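Local coordinates for CRISPR-associated protein, Cse2 family (Thermobifida fusca, PDB 4H79) that probably binds nucleic acid as the Cse2 (CasB) subunit of the CRISPR Cascade complex, an all-helical protein of the type I-E system, at residues Q23-I28 with I90-Y95; Y95-Q100 with E153-L158; R106-G111 with P164-L169. All blocks are in the same frame, centred on the assembly; numbering follows the deposited sequence.

Contact 1: Q23-I28 with I90-Y95; sequences QRVREI and IALTLY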
loop_
_atom_site.group_PDB
_atom_site.type_symbol
_atom_site.label_atom_id
_atom_site.label_comp_id
_atom_site.label_asym_id
_atom_site.label_seq_id
_atom_site.Cartn_x
_atom_site.Cartn_y
_atom_site.Cartn_z
ATOM N N GLN A 23 -6.206 4.093 -9.645
ATOM C CA GLN A 23 -6.743 3.747 -10.957
ATOM C C GLN A 23 -6.066 2.432 -11.458
ATOM O O GLN A 23 -6.735 1.523 -11.950
ATOM C CB GLN A 23 -6.530 4.967 -11.926
ATOM C CG GLN A 23 -7.126 4.821 -13.317
ATOM C CD GLN A 23 -8.586 4.360 -13.281
ATOM O OE1 GLN A 23 -9.432 4.909 -12.539
ATOM N NE2 GLN A 23 -8.887 3.329 -14.075
ATOM N N ARG A 24 -4.747 2.308 -11.293
ATOM C CA ARG A 24 -4.059 1.129 -11.781
ATOM C C ARG A 24 -4.486 -0.151 -10.979
ATOM O O ARG A 24 -4.707 -1.208 -11.559
ATOM C CB ARG A 24 -2.541 1.333 -11.675
ATOM C CG ARG A 24 -1.764 0.145 -12.287
ATOM C CD ARG A 24 -1.846 0.193 -13.837
ATOM N NE ARG A 24 -1.217 -1.017 -14.387
ATOM C CZ ARG A 24 -1.872 -2.050 -14.898
ATOM N NH1 ARG A 24 -3.184 -2.004 -15.017
ATOM N NH2 ARG A 24 -1.201 -3.121 -15.317
ATOM N N VAL A 25 -4.551 -0.069 -9.642
ATOM C CA VAL A 25 -4.942 -1.232 -8.810
ATOM C C VAL A 25 -6.412 -1.570 -9.136
ATOM O O VAL A 25 -6.759 -2.762 -9.214
ATOM C CB VAL A 25 -4.818 -0.887 -7.309
ATOM C CG1 VAL A 25 -5.516 -1.907 -6.448
ATOM C CG2 VAL A 25 -3.355 -0.702 -6.903
ATOM N N ARG A 26 -7.279 -0.562 -9.345
ATOM C CA ARG A 26 -8.696 -0.879 -9.679
ATOM C C ARG A 26 -8.758 -1.713 -10.970
ATOM O O ARG A 26 -9.589 -2.634 -11.074
ATOM C CB ARG A 26 -9.568 0.375 -9.906
ATOM C CG ARG A 26 -9.930 1.123 -8.633
ATOM C CD ARG A 26 -10.710 2.391 -9.078
ATOM N NE ARG A 26 -11.069 3.256 -7.991
ATOM C CZ ARG A 26 -12.309 3.324 -7.509
ATOM N NH1 ARG A 26 -13.232 2.536 -8.044
ATOM N NH2 ARG A 26 -12.638 4.159 -6.508
ATOM N N GLU A 27 -7.935 -1.338 -11.967
ATOM C CA GLU A 27 -7.879 -2.049 -13.241
ATOM C C GLU A 27 -7.455 -3.474 -13.032
ATOM O O GLU A 27 -8.114 -4.395 -13.539
ATOM C CB GLU A 27 -6.932 -1.352 -14.270
ATOM C CG GLU A 27 -7.594 -0.095 -14.829
ATOM C CD GLU A 27 -6.554 0.879 -15.379
ATOM O OE1 GLU A 27 -5.345 0.512 -15.379
ATOM O OE2 GLU A 27 -6.933 1.996 -15.812
ATOM N N ILE A 28 -6.344 -3.680 -12.316
ATOM C CA ILE A 28 -5.848 -5.037 -12.108
ATOM C C ILE A 28 -6.854 -5.833 -11.264
ATOM O O ILE A 28 -7.113 -7.015 -11.518
ATOM C CB ILE A 28 -4.502 -4.997 -11.396
ATOM C CG1 ILE A 28 -3.440 -4.319 -12.314
ATOM C CG2 ILE A 28 -4.047 -6.411 -11.096
ATOM C CD1 ILE A 28 -2.087 -4.063 -11.594
ATOM N N ILE A 90 6.096 -0.300 -4.439
ATOM C CA ILE A 90 5.802 -0.979 -3.150
ATOM C C ILE A 90 4.278 -1.206 -2.977
ATOM O O ILE A 90 3.835 -2.310 -2.570
ATOM C CB ILE A 90 6.369 -0.174 -1.931
ATOM C CG1 ILE A 90 7.900 -0.099 -2.033
ATOM C CG2 ILE A 90 5.903 -0.785 -0.602
ATOM C CD1 ILE A 90 8.548 0.965 -1.125
ATOM N N ALA A 91 3.490 -0.148 -3.258
ATOM C CA ALA A 91 2.039 -0.277 -3.074
ATOM C C ALA A 91 1.470 -1.396 -3.940
ATOM O O ALA A 91 0.614 -2.187 -3.457
ATOM C CB ALA A 91 1.328 1.046 -3.363
ATOM N N LEU A 92 1.838 -1.420 -5.230
ATOM C CA LEU A 92 1.335 -2.471 -6.157
ATOM C C LEU A 92 1.759 -3.848 -5.724
ATOM O O LEU A 92 0.953 -4.804 -5.822
ATOM C CB LEU A 92 1.854 -2.241 -7.589
ATOM C CG LEU A 92 0.872 -1.509 -8.522
ATOM C CD1 LEU A 92 -0.382 -2.332 -8.829
ATOM C CD2 LEU A 92 0.446 -0.246 -7.930
ATOM N N THR A 93 3.013 -3.962 -5.250
ATOM C CA THR A 93 3.530 -5.326 -4.787
ATOM C C THR A 93 2.754 -5.746 -3.571
ATOM O O THR A 93 2.330 -6.923 -3.439
ATOM C CB THR A 93 5.034 -5.192 -4.425
ATOM O OG1 THR A 93 5.728 -4.783 -5.632
ATOM C CG2 THR A 93 5.604 -6.539 -3.941
ATOM N N LEU A 94 2.555 -4.811 -2.605
ATOM C CA LEU A 94 1.743 -5.149 -1.410
ATOM C C LEU A 94 0.320 -5.563 -1.823
ATOM O O LEU A 94 -0.245 -6.545 -1.301
ATOM C CB LEU A 94 1.667 -3.959 -0.398
ATOM C CG LEU A 94 3.010 -3.623 0.275
ATOM C CD1 LEU A 94 2.885 -2.338 1.052
ATOM C CD2 LEU A 94 3.426 -4.796 1.229
ATOM N N TYR A 95 -0.297 -4.797 -2.710
ATOM C CA TYR A 95 -1.648 -5.182 -3.141
ATOM C C TYR A 95 -1.680 -6.617 -3.740
ATOM O O TYR A 95 -2.646 -7.400 -3.503
ATOM C CB TYR A 95 -2.196 -4.137 -4.206
ATOM C CG TYR A 95 -3.480 -4.698 -4.813
ATOM C CD1 TYR A 95 -4.680 -4.716 -4.048
ATOM C CD2 TYR A 95 -3.490 -5.250 -6.133
ATOM C CE1 TYR A 95 -5.842 -5.322 -4.553
ATOM C CE2 TYR A 95 -4.656 -5.792 -6.669
ATOM C CZ TYR A 95 -5.815 -5.830 -5.861
ATOM O OH TYR A 95 -6.986 -6.371 -6.362
#
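Val-25 meets Tyr-95 with one methyl and Leu-92 with the other, and this fork carries the contact between helix 16-33 and helix 80-99. Val-25 CG1 sits over the middle of the Tyr-95 ring, 3.6 Å from the centroid and only 5° off the ring normal, a CH-pi contact in which all six ring carbons are almost equally far from the methyl. With Tyr-95 CG anti to the backbone N (chi1 170°), the ring starts out beside the carbonyl carbon and turns a face to Val-25. The second methyl, Val-25 CG2, lies 3.9 Å from Leu-92 CD1; the two side chains slide past each other in opposite directions. Leu-92 CD1 also takes Ile-28 CD1 at 3.7 Å, the isoleucine reaching it at a slant from one helical turn further on. At the border, the guanidinium of Arg-24 lies with one face against Ile-28 CG1, near the rim of the group. Arg-24 NH1 forms a weak salt bridge with Glu-27 OE1, 3.3 Å long, while Arg-24 NH2 donates to Leu-63 O. Helix 37-49 continues the apolar layer through Leu-43, which touches both Ile-28 and Tyr-95. With axes 10.9 Å apart and 26° from parallel, this is apolar helix-helix packing in the interior of the all-helical Cse2 fold.

Contact 2: Y95-Q100 with E153-L158; sequences YAIHQQ and EIVTLL
His-98 on helix 80-99 packs against Val-155 and Leu-158 of helix 144-160. His-98 CB begins the contact, 3.6 Å from Val-155 CG1, the shortest approach between the two segments. The same methyl stays beside the root of the ring, 3.7 Å from His-98 CG. CG stands anti to the backbone N (chi1 -157°), beside the carbonyl carbon; the carbonyl oxygen of Val-155 lies over one face of the imidazole. His-98 ND1 is still within 4.0 Å of Val-155 CG1, but its polar partner is the hydroxyl of Tyr-167, with which it forms a hydrogen bond. Further out, CE1 and NE2 come up to Leu-158, whose CB is 3.9 Å from His-98 NE2 and meets the ring obliquely. NE2 also has a weak hydrogen bond to Ile-163 O, so both ring nitrogens find polar partners although the ring is buried among aliphatic groups; these two bonds probably fix its rotation. Beside the histidine, Ile-97 CG2 adds a looser apolar touch, 4.5 Å from Val-155 CG1, and approaches Thr-156 OG1 at the exposed border. That hydroxyl is bonded to Arg-152 O within its own helix. Leu-158 also touches Ala-117 of helix 114-119. The axes come within 8.9 Å at 26° from parallel, closest in backbone terms where His-98 CA and Val-155 CA are 6.1 Å apart. This is close packing of two nearly parallel helices of the Cse2 helical fold, with a polar histidine inserted in an otherwise largely aliphatic interface.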
loop_
_atom_site.group_PDB
_atom_site.type_symbol
_atom_site.label_atom_id
_atom_site.label_comp_id
_atom_site.label_asym_id
_atom_site.label_seq_id
_atom_site.Cartn_x
_atom_site.Cartn_y
_atom_site.Cartn_z
ATOM N N TYR A 95 -0.297 -4.797 -2.710
ATOM C CA TYR A 95 -1.648 -5.182 -3.141
ATOM C C TYR A 95 -1.680 -6.617 -3.740
ATOM O O TYR A 95 -2.646 -7.400 -3.503
ATOM C CB TYR A 95 -2.196 -4.137 -4.206
ATOM C CG TYR A 95 -3.480 -4.698 -4.813
ATOM C CD1 TYR A 95 -4.680 -4.716 -4.048
ATOM C CD2 TYR A 95 -3.490 -5.250 -6.133
ATOM C CE1 TYR A 95 -5.842 -5.322 -4.553
ATOM C CE2 TYR A 95 -4.656 -5.792 -6.669
ATOM C CZ TYR A 95 -5.815 -5.830 -5.861
ATOM O OH TYR A 95 -6.986 -6.371 -6.362
ATOM N N ALA A 96 -0.670 -6.943 -4.579
ATOM C CA ALA A 96 -0.584 -8.298 -5.187
ATOM C C ALA A 96 -0.528 -9.397 -4.135
ATOM O O ALA A 96 -1.113 -10.465 -4.295
ATOM C CB ALA A 96 0.653 -8.376 -6.100
ATOM N N ILE A 97 0.209 -9.133 -3.072
ATOM C CA ILE A 97 0.277 -10.092 -1.944
ATOM C C ILE A 97 -1.069 -10.150 -1.233
ATOM O O ILE A 97 -1.609 -11.242 -0.970
ATOM C CB ILE A 97 1.346 -9.604 -0.933
ATOM C CG1 ILE A 97 2.751 -9.776 -1.540
ATOM C CG2 ILE A 97 1.253 -10.437 0.384
ATOM C CD1 ILE A 97 3.784 -8.965 -0.798
ATOM N N HIS A 98 -1.680 -8.964 -1.017
ATOM C CA HIS A 98 -3.001 -8.865 -0.315
ATOM C C HIS A 98 -4.123 -9.551 -1.028
ATOM O O HIS A 98 -4.932 -10.292 -0.416
ATOM C CB HIS A 98 -3.314 -7.324 -0.174
ATOM C CG HIS A 98 -4.269 -7.026 0.938
ATOM N ND1 HIS A 98 -4.494 -5.766 1.378
ATOM C CD2 HIS A 98 -5.159 -7.883 1.632
ATOM C CE1 HIS A 98 -5.467 -5.820 2.364
ATOM N NE2 HIS A 98 -5.865 -7.121 2.513
ATOM N N GLN A 99 -4.194 -9.381 -2.356
ATOM C CA GLN A 99 -5.318 -9.934 -3.172
ATOM C C GLN A 99 -5.236 -11.448 -3.462
ATOM O O GLN A 99 -6.251 -12.098 -3.712
ATOM C CB GLN A 99 -5.431 -9.159 -4.506
ATOM C CG GLN A 99 -6.741 -9.443 -5.262
ATOM C CD GLN A 99 -7.973 -8.920 -4.485
ATOM O OE1 GLN A 99 -8.109 -7.711 -4.258
ATOM N NE2 GLN A 99 -8.854 -9.818 -4.057
ATOM N N GLN A 100 -4.050 -12.046 -3.333
ATOM C CA GLN A 100 -3.835 -13.395 -3.851
ATOM C C GLN A 100 -4.815 -14.400 -3.209
ATOM O O GLN A 100 -4.931 -14.487 -1.962
ATOM C CB GLN A 100 -2.381 -13.863 -3.597
ATOM C CG GLN A 100 -2.147 -15.313 -4.102
ATOM C CD GLN A 100 -0.736 -15.798 -3.812
ATOM O OE1 GLN A 100 -0.090 -15.360 -2.826
ATOM N NE2 GLN A 100 -0.258 -16.742 -4.601
ATOM N N GLU A 153 4.501 -7.661 6.305
ATOM C CA GLU A 153 4.071 -8.503 7.454
ATOM C C GLU A 153 2.651 -8.121 7.882
ATOM O O GLU A 153 1.842 -8.974 8.210
ATOM C CB GLU A 153 5.023 -8.368 8.671
ATOM C CG GLU A 153 6.464 -8.813 8.365
ATOM C CD GLU A 153 7.462 -8.492 9.507
ATOM O OE1 GLU A 153 7.065 -7.852 10.537
ATOM O OE2 GLU A 153 8.663 -8.874 9.401
ATOM N N ILE A 154 2.361 -6.818 7.885
ATOM C CA ILE A 154 1.037 -6.313 8.292
ATOM C C ILE A 154 -0.008 -6.713 7.248
ATOM O O ILE A 154 -1.085 -7.189 7.586
ATOM C CB ILE A 154 1.037 -4.772 8.423
ATOM C CG1 ILE A 154 1.988 -4.286 9.600
ATOM C CG2 ILE A 154 -0.383 -4.292 8.604
ATOM C CD1 ILE A 154 1.515 -4.762 10.966
ATOM N N VAL A 155 0.294 -6.530 5.971
ATOM C CA VAL A 155 -0.689 -6.826 4.909
ATOM C C VAL A 155 -0.988 -8.338 4.879
ATOM O O VAL A 155 -2.097 -8.751 4.611
ATOM C CB VAL A 155 -0.074 -6.391 3.509
ATOM C CG1 VAL A 155 -0.798 -6.972 2.329
ATOM C CG2 VAL A 155 -0.036 -4.862 3.406
ATOM N N THR A 156 0.015 -9.164 5.170
ATOM C CA THR A 156 -0.218 -10.607 5.257
ATOM C C THR A 156 -1.336 -10.895 6.303
ATOM O O THR A 156 -2.210 -11.778 6.103
ATOM C CB THR A 156 1.090 -11.328 5.596
ATOM O OG1 THR A 156 2.013 -11.123 4.513
ATOM C CG2 THR A 156 0.883 -12.779 5.655
ATOM N N LEU A 157 -1.249 -10.190 7.441
ATOM C CA LEU A 157 -2.237 -10.387 8.525
ATOM C C LEU A 157 -3.595 -9.838 8.086
ATOM O O LEU A 157 -4.617 -10.461 8.306
ATOM C CB LEU A 157 -1.780 -9.732 9.850
ATOM C CG LEU A 157 -0.487 -10.285 10.477
ATOM C CD1 LEU A 157 -0.110 -9.386 11.668
ATOM C CD2 LEU A 157 -0.603 -11.746 10.965
ATOM N N LEU A 158 -3.586 -8.655 7.438
ATOM C CA LEU A 158 -4.857 -8.113 6.927
ATOM C C LEU A 158 -5.521 -9.077 5.923
ATOM O O LEU A 158 -6.759 -9.218 5.934
ATOM C CB LEU A 158 -4.650 -6.756 6.239
ATOM C CG LEU A 158 -4.124 -5.633 7.130
ATOM C CD1 LEU A 158 -3.939 -4.354 6.256
ATOM C CD2 LEU A 158 -5.142 -5.344 8.331
#

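Contact 3: R106-G111 with P164-L169; sequences RMHQRG and PLDYGL. With EDO (1,2-ethanediol), chain C; EDO (1,2-ethanediol), chain B.
Asp-166 CG stands anti to the backbone N (chi1 -178°), which carries the carboxylate to Arg-110, while the arginine chain bends at chi2 (-59°) and chi3 (-48°) to bring NE round to it. The resulting salt bridge, Arg-110 NE to Asp-166 OD2, is 2.8 Å long and uses the syn side of the oxygen, with the guanidinium and carboxylate planes steeply inclined. Gly-111 N donates to Asp-166 OD2 from the anti side at 2.9 Å; both donors lie on one face of the carboxylate plane. The other oxygen, Asp-166 OD1, accepts from Leu-169 N at 2.8 Å, from above the plane, so Asp-166 is the N-cap of helix 167-176. An alanine here would probably leave Arg-110 NE and Gly-111 N without this acceptor, and the first turn of that helix without its side-chain cap.

Alongside, His-108 ND1 accepts from Tyr-167 N at 2.9 Å, the donor slightly tilted from the imidazole plane, and NE2 is hydrogen-bonded to Asp-22 of helix 16-33. The backbones join in a single beta bridge between His-108 and Leu-165: Leu-165 N donates to Met-107 O at 2.8 Å, and Gln-109 N returns a bond to Leu-165 O. Gln-109 lies obliquely across Pro-164, with Gln-109 NE2 donating back to Arg-106 O at 2.9 Å. A 1,2-ethanediol, probably from the crystallisation liquor, takes Arg-110 N at its O1 and gives a bond from its O2 to His-108 O. With ND1 accepting from a backbone N-H, the proton of a neutral His-108 would probably sit on NE2, facing Asp-22. The contact thus ties a loop to a helix start through charge, capping and backbone bonds together.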
loop_
_atom_site.group_PDB
_atom_site.type_symbol
_atom_site.label_atom_id
_atom_site.label_comp_id
_atom_site.label_asym_id
_atom_site.label_seq_id
_atom_site.Cartn_x
_atom_site.Cartn_y
_atom_site.Cartn_z
ATOM N N ARG A 106 -12.873 -7.465 -2.716
ATOM C CA ARG A 106 -11.822 -6.559 -3.164
ATOM C C ARG A 106 -10.904 -6.111 -2.016
ATOM O O ARG A 106 -11.376 -5.500 -1.033
ATOM C CB ARG A 106 -12.426 -5.309 -3.809
ATOM C CG ARG A 106 -13.331 -5.615 -5.054
ATOM C CD ARG A 106 -14.178 -4.402 -5.433
ATOM N NE ARG A 106 -14.804 -4.601 -6.763
ATOM C CZ ARG A 106 -16.033 -5.094 -6.990
ATOM N NH1 ARG A 106 -16.840 -5.451 -5.994
ATOM N NH2 ARG A 106 -16.473 -5.233 -8.227
ATOM N N MET A 107 -9.608 -6.353 -2.163
ATOM C CA MET A 107 -8.647 -5.982 -1.064
ATOM C C MET A 107 -8.214 -4.535 -1.147
ATOM O O MET A 107 -7.687 -3.958 -0.194
ATOM C CB MET A 107 -7.450 -6.909 -1.003
ATOM C CG MET A 107 -7.841 -8.354 -0.571
ATOM S SD MET A 107 -8.625 -8.326 1.132
ATOM C CE MET A 107 -10.363 -8.429 0.844
ATOM N N HIS A 108 -8.470 -3.897 -2.289
ATOM C CA HIS A 108 -8.307 -2.456 -2.376
ATOM C C HIS A 108 -9.677 -1.761 -2.328
ATOM O O HIS A 108 -10.495 -1.947 -3.247
ATOM C CB HIS A 108 -7.520 -2.058 -3.652
ATOM C CG HIS A 108 -7.671 -0.615 -4.005
ATOM N ND1 HIS A 108 -7.216 0.421 -3.193
ATOM C CD2 HIS A 108 -8.293 -0.010 -5.102
ATOM C CE1 HIS A 108 -7.558 1.629 -3.758
ATOM N NE2 HIS A 108 -8.206 1.379 -4.929
ATOM N N GLN A 109 -9.946 -0.984 -1.267
ATOM C CA GLN A 109 -11.207 -0.209 -1.133
ATOM C C GLN A 109 -10.840 1.140 -0.597
ATOM O O GLN A 109 -10.099 1.237 0.407
ATOM C CB GLN A 109 -12.226 -0.893 -0.202
ATOM C CG GLN A 109 -12.708 -2.218 -0.802
ATOM C CD GLN A 109 -13.744 -2.950 0.053
ATOM O OE1 GLN A 109 -14.580 -2.307 0.648
ATOM N NE2 GLN A 109 -13.707 -4.295 0.092
ATOM N N ARG A 110 -11.359 2.197 -1.265
ATOM C CA ARG A 110 -11.102 3.564 -0.858
ATOM C C ARG A 110 -11.606 3.809 0.549
ATOM O O ARG A 110 -12.673 3.290 0.943
ATOM C CB ARG A 110 -11.799 4.587 -1.786
ATOM C CG ARG A 110 -11.250 4.617 -3.214
ATOM C CD ARG A 110 -9.753 4.950 -3.333
ATOM N NE ARG A 110 -9.341 6.104 -2.550
ATOM C CZ ARG A 110 -9.748 7.329 -2.797
ATOM N NH1 ARG A 110 -10.525 7.557 -3.820
ATOM N NH2 ARG A 110 -9.360 8.319 -2.047
ATOM N N GLY A 111 -10.866 4.634 1.288
ATOM C CA GLY A 111 -11.333 5.103 2.609
ATOM C C GLY A 111 -10.831 4.217 3.745
ATOM O O GLY A 111 -11.007 4.570 4.893
ATOM N N PRO A 164 -9.712 -5.014 3.802
ATOM C CA PRO A 164 -9.211 -4.253 2.678
ATOM C C PRO A 164 -8.366 -3.052 3.133
ATOM O O PRO A 164 -8.407 -2.616 4.301
ATOM C CB PRO A 164 -10.520 -3.753 2.008
ATOM C CG PRO A 164 -11.473 -3.600 3.129
ATOM C CD PRO A 164 -11.146 -4.719 4.076
ATOM N N LEU A 165 -7.616 -2.484 2.205
ATOM C CA LEU A 165 -6.881 -1.274 2.437
ATOM C C LEU A 165 -7.035 -0.308 1.222
ATOM O O LEU A 165 -7.241 -0.734 0.089
ATOM C CB LEU A 165 -5.432 -1.676 2.636
ATOM C CG LEU A 165 -4.397 -0.856 3.273
ATOM C CD1 LEU A 165 -4.825 -0.485 4.714
ATOM C CD2 LEU A 165 -3.051 -1.712 3.220
ATOM N N ASP A 166 -6.933 0.995 1.469
ATOM C CA ASP A 166 -6.939 1.965 0.358
ATOM C C ASP A 166 -5.522 2.125 -0.161
ATOM O O ASP A 166 -4.671 2.837 0.466
ATOM C CB ASP A 166 -7.471 3.314 0.862
ATOM C CG ASP A 166 -7.554 4.340 -0.232
ATOM O OD1 ASP A 166 -6.804 4.254 -1.267
ATOM O OD2 ASP A 166 -8.380 5.261 -0.022
ATOM N N TYR A 167 -5.217 1.424 -1.274
ATOM C CA TYR A 167 -3.850 1.475 -1.856
ATOM C C TYR A 167 -3.448 2.809 -2.472
ATOM O O TYR A 167 -2.224 3.159 -2.511
ATOM C CB TYR A 167 -3.612 0.313 -2.841
ATOM C CG TYR A 167 -3.288 -0.929 -1.993
ATOM C CD1 TYR A 167 -1.941 -1.204 -1.575
ATOM C CD2 TYR A 167 -4.320 -1.802 -1.566
ATOM C CE1 TYR A 167 -1.683 -2.327 -0.750
ATOM C CE2 TYR A 167 -4.070 -2.937 -0.742
ATOM C CZ TYR A 167 -2.740 -3.175 -0.329
ATOM O OH TYR A 167 -2.442 -4.272 0.476
ATOM N N GLY A 168 -4.441 3.589 -2.944
ATOM C CA GLY A 168 -4.169 5.024 -3.397
ATOM C C GLY A 168 -3.669 5.846 -2.214
ATOM O O GLY A 168 -2.630 6.558 -2.280
ATOM N N LEU A 169 -4.399 5.734 -1.097
ATOM C CA LEU A 169 -3.960 6.453 0.103
ATOM C C LEU A 169 -2.586 5.962 0.579
ATOM O O LEU A 169 -1.684 6.774 0.891
ATOM C CB LEU A 169 -4.981 6.367 1.224
ATOM C CG LEU A 169 -4.624 7.009 2.574
ATOM C CD1 LEU A 169 -4.220 8.525 2.456
ATOM C CD2 LEU A 169 -5.757 6.810 3.610
HETATM C C1 EDO C . -11.940 1.121 -4.660
HETATM O O1 EDO C . -12.833 1.534 -3.589
HETATM C C2 EDO C . -12.577 -0.002 -5.478
HETATM O O2 EDO C . -12.732 -1.100 -4.579
HETATM C C1 EDO B . -13.545 1.809 7.145
HETATM O O1 EDO B . -13.470 2.833 6.149
HETATM C C2 EDO B . -13.468 2.445 8.523
HETATM O O2 EDO B . -12.091 2.628 8.885
#

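Overall arrangement
Contacts 1 and 2 follow one another along helix 80-99, their centres about 12 Å apart; Tyr-95 belongs to both ranges but touches across contact 1 alone. Helix 16-33 packs against this helix in one and helix 144-160 in the other. Contact 3 lies about 9 Å from contact 1 and 12 Å from contact 2, centre to centre, and touches both. Tyr-167 makes much of the connection: its ring meets that of Tyr-95 edge-to-face, and Tyr-167 OH, 2.7 Å from His-98 ND1, links contacts 2 and 3. Val-25 CG1 is 3.4 Å from His-108 CB, and Gln-99 OE1 is 2.9 Å from Met-107 N. The three contacts thus adjoin one another, with ethanediol bound beside contact 3.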